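Local coordinates for uncharacterized conserved protein YndB, AHSA1/START domain (Micromonospora chersina, PDB 6V04) that is of unknown function but is encoded in the dynemicin biosynthetic locus and has START/Bet v1-like folds, perhaps related to cyclase/aromatases, at residues A[150-164]-A[229-243]. Sequence-based numbering, arbitrary orientation.
Sequences EIDGSVVLPNGSWHP and TEPGERGRTLSVSHQ
Leu238 sits among three apolar partners: its CB is 4.0 Å from Val155 CG1 and equally far from Leu157 CD1, while its CD1 reaches the ring of Pro164 at CG. Val155 and Leu238 project alongside each other from the same face of the sheet, and Leu238 meets Ala273 of helix 252-277. Between the backbones, strands 151-157 and 236-243 pair antiparallel, with hydrogen-bonded pairs from Ile151–His242 to Leu157–Arg236; the Leu157 N to Arg236 O bond is short, 2.7 Å, and nearly straight at 173°. This is the helix-grip arrangement of START/Bet v1-like folds: a curved antiparallel sheet wraps the long C-terminal helix 252-277, with strand 236-243 between 151-157 and 223-230. On the other face, Val156 CG2 lies over the guanidinium of Arg234, whose NH2 bonds Thr237 OG1 in its own plane at 2.8 Å. At the type I turn from Gly232 to Gly235, Asn159 ND2 donates to Gly232 O, 3.0 Å away and in the amide plane; the same oxygen takes Gly235 N. Arg236 bends back at chi3 (-89°), which brings NE to 3.4 Å from His163 CD2 and lays one guanidinium face over Asn159 CA. An alanine in place of Arg236 would probably strip the His163 ring of the arginine chain beside CD2 and uncover Asn159 CA, so that loop 158-164 could shift. At the ring's edge, Thr229 OG1 lies in plane, 3.1 Å from His163 CE1, while His163 ND1 is hydrogen-bonded to Leu165 N. At the far end, Gln243 NE2 makes a weak 3.3 Å bond to Glu150 OE1, amide and carboxylate 86° apart.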
loop_
_atom_site.group_PDB
_atom_site.type_symbol
_atom_site.label_atom_id
_atom_site.label_comp_id
_atom_site.label_asym_id
_atom_site.label_seq_id
_atom_site.Cartn_x
_atom_site.Cartn_y
_atom_site.Cartn_z
ATOM N N GLU A 150 -4.511 -8.241 -2.247
ATOM C CA GLU A 150 -5.275 -7.126 -2.796
ATOM C C GLU A 150 -4.345 -5.952 -3.052
ATOM O O GLU A 150 -3.282 -5.839 -2.425
ATOM C CB GLU A 150 -6.423 -6.699 -1.870
ATOM C CG GLU A 150 -6.078 -6.625 -0.406
ATOM C CD GLU A 150 -7.325 -6.511 0.446
ATOM O OE1 GLU A 150 -8.003 -5.468 0.361
ATOM O OE2 GLU A 150 -7.643 -7.478 1.172
ATOM N N ILE A 151 -4.714 -5.138 -4.053
ATOM C CA ILE A 151 -4.041 -3.889 -4.395
ATOM C C ILE A 151 -4.862 -2.748 -3.825
ATOM O O ILE A 151 -6.092 -2.738 -3.962
ATOM C CB ILE A 151 -3.906 -3.709 -5.917
ATOM C CG1 ILE A 151 -3.062 -4.829 -6.515
ATOM C CG2 ILE A 151 -3.311 -2.360 -6.256
ATOM C CD1 ILE A 151 -3.105 -4.854 -8.030
ATOM N N ASP A 152 -4.196 -1.768 -3.215
ATOM C CA ASP A 152 -4.890 -0.536 -2.864
ATOM C C ASP A 152 -3.892 0.608 -2.904
ATOM O O ASP A 152 -2.678 0.413 -2.994
ATOM C CB ASP A 152 -5.598 -0.644 -1.518
ATOM C CG ASP A 152 -4.771 -1.305 -0.477
ATOM O OD1 ASP A 152 -3.619 -0.873 -0.297
ATOM O OD2 ASP A 152 -5.278 -2.256 0.161
ATOM N N GLY A 153 -4.419 1.815 -2.890
ATOM C CA GLY A 153 -3.575 2.984 -2.885
ATOM C C GLY A 153 -4.463 4.199 -2.796
ATOM O O GLY A 153 -5.679 4.120 -3.006
ATOM N N SER A 154 -3.839 5.333 -2.496
ATOM C CA SER A 154 -4.573 6.584 -2.455
ATOM C C SER A 154 -3.650 7.750 -2.765
ATOM O O SER A 154 -2.424 7.661 -2.639
ATOM C CB SER A 154 -5.238 6.816 -1.095
ATOM O OG SER A 154 -4.289 7.257 -0.140
ATOM N N VAL A 155 -4.268 8.862 -3.148
ATOM C CA VAL A 155 -3.563 10.119 -3.345
ATOM C C VAL A 155 -4.518 11.243 -2.976
ATOM O O VAL A 155 -5.717 11.166 -3.248
ATOM C CB VAL A 155 -3.044 10.232 -4.796
ATOM C CG1 VAL A 155 -4.205 10.241 -5.793
ATOM C CG2 VAL A 155 -2.175 11.457 -4.959
ATOM N N VAL A 156 -4.001 12.269 -2.324
ATOM C CA VAL A 156 -4.816 13.420 -1.961
ATOM C C VAL A 156 -4.721 14.443 -3.070
ATOM O O VAL A 156 -3.622 14.875 -3.446
ATOM C CB VAL A 156 -4.379 14.018 -0.617
ATOM C CG1 VAL A 156 -5.191 15.284 -0.322
ATOM C CG2 VAL A 156 -4.576 12.992 0.480
ATOM N N LEU A 157 -5.870 14.839 -3.583
ATOM C CA LEU A 157 -5.974 15.794 -4.656
ATOM C C LEU A 157 -6.456 17.130 -4.112
ATOM O O LEU A 157 -7.168 17.176 -3.105
ATOM C CB LEU A 157 -6.955 15.315 -5.735
ATOM C CG LEU A 157 -6.680 13.939 -6.351
ATOM C CD1 LEU A 157 -7.793 13.568 -7.316
ATOM C CD2 LEU A 157 -5.335 13.892 -7.040
ATOM N N PRO A 158 -6.099 18.237 -4.759
ATOM C CA PRO A 158 -6.685 19.524 -4.380
ATOM C C PRO A 158 -8.192 19.528 -4.589
ATOM O O PRO A 158 -8.746 18.755 -5.377
ATOM C CB PRO A 158 -5.990 20.528 -5.310
ATOM C CG PRO A 158 -5.477 19.715 -6.452
ATOM C CD PRO A 158 -5.158 18.354 -5.888
ATOM N N ASN A 159 -8.851 20.410 -3.838
ATOM C CA ASN A 159 -10.289 20.655 -3.959
ATOM C C ASN A 159 -10.573 21.637 -5.101
ATOM O O ASN A 159 -11.170 22.695 -4.917
ATOM C CB ASN A 159 -10.838 21.193 -2.642
ATOM C CG ASN A 159 -10.888 20.143 -1.545
ATOM O OD1 ASN A 159 -11.156 18.972 -1.801
ATOM N ND2 ASN A 159 -10.637 20.565 -0.313
ATOM N N GLY A 160 -10.132 21.268 -6.303
ATOM C CA GLY A 160 -10.240 22.126 -7.462
ATOM C C GLY A 160 -11.378 21.733 -8.388
ATOM O O GLY A 160 -12.242 20.918 -8.060
ATOM N N SER A 161 -11.359 22.332 -9.584
ATOM C CA SER A 161 -12.433 22.137 -10.554
ATOM C C SER A 161 -12.374 20.775 -11.244
ATOM O O SER A 161 -13.422 20.232 -11.611
ATOM C CB SER A 161 -12.389 23.243 -11.610
ATOM O OG SER A 161 -11.174 23.200 -12.340
ATOM N N TRP A 162 -11.187 20.215 -11.465
ATOM C CA TRP A 162 -11.088 18.898 -12.081
ATOM C C TRP A 162 -11.368 17.840 -11.030
ATOM O O TRP A 162 -10.821 17.898 -9.925
ATOM C CB TRP A 162 -9.698 18.672 -12.687
ATOM C CG TRP A 162 -9.527 17.359 -13.439
ATOM C CD1 TRP A 162 -9.785 17.131 -14.762
ATOM C CD2 TRP A 162 -9.040 16.112 -12.911
ATOM N NE1 TRP A 162 -9.500 15.824 -15.090
ATOM C CE2 TRP A 162 -9.034 15.178 -13.975
ATOM C CE3 TRP A 162 -8.603 15.696 -11.649
ATOM C CZ2 TRP A 162 -8.626 13.854 -13.806
ATOM C CZ3 TRP A 162 -8.193 14.376 -11.491
ATOM C CH2 TRP A 162 -8.209 13.473 -12.567
ATOM N N HIS A 163 -12.212 16.868 -11.378
ATOM C CA HIS A 163 -12.491 15.731 -10.519
ATOM C C HIS A 163 -12.264 14.446 -11.306
ATOM O O HIS A 163 -12.625 14.384 -12.487
ATOM C CB HIS A 163 -13.942 15.806 -9.998
ATOM C CG HIS A 163 -14.229 14.880 -8.856
ATOM N ND1 HIS A 163 -14.262 13.511 -8.995
ATOM C CD2 HIS A 163 -14.537 15.133 -7.563
ATOM C CE1 HIS A 163 -14.539 12.956 -7.829
ATOM N NE2 HIS A 163 -14.718 13.921 -6.943
ATOM N N PRO A 164 -11.679 13.413 -10.687
ATOM C CA PRO A 164 -11.309 12.202 -11.447
ATOM C C PRO A 164 -12.481 11.306 -11.831
ATOM O O PRO A 164 -12.298 10.422 -12.681
ATOM C CB PRO A 164 -10.357 11.467 -10.490
ATOM C CG PRO A 164 -10.786 11.952 -9.125
ATOM C CD PRO A 164 -11.103 13.385 -9.327
ATOM N N THR A 229 -13.802 8.712 -4.229
ATOM C CA THR A 229 -13.253 9.964 -3.737
ATOM C C THR A 229 -13.976 10.347 -2.454
ATOM O O THR A 229 -15.191 10.181 -2.334
ATOM C CB THR A 229 -13.371 11.079 -4.783
ATOM O OG1 THR A 229 -14.711 11.137 -5.282
ATOM C CG2 THR A 229 -12.410 10.843 -5.915
ATOM N N GLU A 230 -13.207 10.813 -1.476
ATOM C CA GLU A 230 -13.748 11.261 -0.201
ATOM C C GLU A 230 -13.321 12.706 0.008
ATOM O O GLU A 230 -12.109 12.989 0.006
ATOM C CB GLU A 230 -13.259 10.387 0.955
ATOM C CG GLU A 230 -13.742 10.889 2.302
ATOM C CD GLU A 230 -13.638 9.859 3.413
ATOM O OE1 GLU A 230 -13.665 8.647 3.116
ATOM O OE2 GLU A 230 -13.531 10.269 4.588
ATOM N N PRO A 231 -14.239 13.648 0.196
ATOM C CA PRO A 231 -13.825 15.040 0.365
ATOM C C PRO A 231 -13.271 15.296 1.755
ATOM O O PRO A 231 -13.609 14.610 2.724
ATOM C CB PRO A 231 -15.117 15.831 0.126
ATOM C CG PRO A 231 -16.220 14.874 0.388
ATOM C CD PRO A 231 -15.704 13.494 0.141
ATOM N N GLY A 232 -12.400 16.297 1.831
ATOM C CA GLY A 232 -11.822 16.701 3.098
ATOM C C GLY A 232 -11.236 18.090 3.017
ATOM O O GLY A 232 -10.966 18.609 1.930
ATOM N N GLU A 233 -11.062 18.708 4.191
ATOM C CA GLU A 233 -10.372 19.994 4.251
ATOM C C GLU A 233 -8.982 19.902 3.644
ATOM O O GLU A 233 -8.508 20.861 3.025
ATOM C CB GLU A 233 -10.267 20.488 5.700
ATOM C CG GLU A 233 -11.582 20.874 6.346
ATOM C CD GLU A 233 -11.398 21.380 7.767
ATOM O OE1 GLU A 233 -10.253 21.724 8.133
ATOM O OE2 GLU A 233 -12.398 21.434 8.516
ATOM N N ARG A 234 -8.322 18.755 3.798
ATOM C CA ARG A 234 -6.968 18.576 3.290
ATOM C C ARG A 234 -6.924 18.420 1.777
ATOM O O ARG A 234 -5.825 18.454 1.208
ATOM C CB ARG A 234 -6.326 17.346 3.928
ATOM C CG ARG A 234 -6.849 16.001 3.373
ATOM C CD ARG A 234 -6.234 14.829 4.111
ATOM N NE ARG A 234 -6.571 13.548 3.489
ATOM C CZ ARG A 234 -6.039 12.384 3.835
ATOM N NH1 ARG A 234 -5.130 12.314 4.801
ATOM N NH2 ARG A 234 -6.393 11.269 3.190
ATOM N N GLY A 235 -8.070 18.223 1.136
ATOM C CA GLY A 235 -8.159 17.807 -0.251
ATOM C C GLY A 235 -9.063 16.603 -0.400
ATOM O O GLY A 235 -9.586 16.060 0.571
ATOM N N ARG A 236 -9.244 16.181 -1.657
ATOM C CA ARG A 236 -10.073 15.027 -1.979
ATOM C C ARG A 236 -9.178 13.804 -2.044
ATOM O O ARG A 236 -8.190 13.800 -2.782
ATOM C CB ARG A 236 -10.795 15.193 -3.319
ATOM C CG ARG A 236 -12.051 16.036 -3.239
ATOM C CD ARG A 236 -12.864 15.928 -4.517
ATOM N NE ARG A 236 -12.461 16.920 -5.506
ATOM C CZ ARG A 236 -12.873 18.183 -5.501
ATOM N NH1 ARG A 236 -13.691 18.617 -4.551
ATOM N NH2 ARG A 236 -12.457 19.017 -6.443
ATOM N N THR A 237 -9.511 12.772 -1.279
ATOM C CA THR A 237 -8.714 11.553 -1.309
ATOM C C THR A 237 -9.273 10.631 -2.379
ATOM O O THR A 237 -10.421 10.184 -2.292
ATOM C CB THR A 237 -8.697 10.851 0.046
ATOM O OG1 THR A 237 -8.123 11.720 1.022
ATOM C CG2 THR A 237 -7.875 9.572 -0.030
ATOM N N LEU A 238 -8.462 10.365 -3.402
ATOM C CA LEU A 238 -8.783 9.410 -4.447
ATOM C C LEU A 238 -8.170 8.076 -4.060
ATOM O O LEU A 238 -6.954 7.987 -3.878
ATOM C CB LEU A 238 -8.216 9.903 -5.770
ATOM C CG LEU A 238 -8.268 8.904 -6.915
ATOM C CD1 LEU A 238 -9.700 8.585 -7.276
ATOM C CD2 LEU A 238 -7.511 9.450 -8.122
ATOM N N SER A 239 -9.003 7.055 -3.905
ATOM C CA SER A 239 -8.544 5.743 -3.475
ATOM C C SER A 239 -8.973 4.678 -4.474
ATOM O O SER A 239 -10.022 4.782 -5.124
ATOM C CB SER A 239 -9.073 5.388 -2.083
ATOM O OG SER A 239 -10.480 5.214 -2.080
ATOM N N VAL A 240 -8.148 3.646 -4.589
ATOM C CA VAL A 240 -8.435 2.505 -5.442
ATOM C C VAL A 240 -8.274 1.236 -4.628
ATOM O O VAL A 240 -7.415 1.152 -3.745
ATOM C CB VAL A 240 -7.539 2.456 -6.696
ATOM C CG1 VAL A 240 -6.070 2.400 -6.320
ATOM C CG2 VAL A 240 -7.923 1.240 -7.553
ATOM N N SER A 241 -9.132 0.259 -4.911
ATOM C CA SER A 241 -8.991 -1.108 -4.428
ATOM C C SER A 241 -9.193 -2.030 -5.616
ATOM O O SER A 241 -10.182 -1.888 -6.343
ATOM C CB SER A 241 -10.023 -1.420 -3.350
ATOM O OG SER A 241 -9.970 -2.783 -2.955
ATOM N N HIS A 242 -8.282 -2.980 -5.817
ATOM C CA HIS A 242 -8.400 -3.930 -6.914
ATOM C C HIS A 242 -8.142 -5.319 -6.348
ATOM O O HIS A 242 -7.018 -5.623 -5.931
ATOM C CB HIS A 242 -7.437 -3.561 -8.031
ATOM C CG HIS A 242 -7.746 -4.218 -9.333
ATOM N ND1 HIS A 242 -7.167 -3.820 -10.518
ATOM C CD2 HIS A 242 -8.572 -5.245 -9.637
ATOM C CE1 HIS A 242 -7.613 -4.587 -11.496
ATOM N NE2 HIS A 242 -8.471 -5.458 -10.992
ATOM N N GLN A 243 -9.184 -6.142 -6.312
ATOM C CA GLN A 243 -9.185 -7.412 -5.597
ATOM C C GLN A 243 -9.392 -8.586 -6.548
ATOM O O GLN A 243 -9.896 -8.429 -7.664
ATOM C CB GLN A 243 -10.287 -7.446 -4.536
ATOM C CG GLN A 243 -10.098 -6.423 -3.423
ATOM C CD GLN A 243 -11.215 -6.456 -2.400
ATOM O OE1 GLN A 243 -12.346 -6.812 -2.711
ATOM N NE2 GLN A 243 -10.899 -6.077 -1.170
#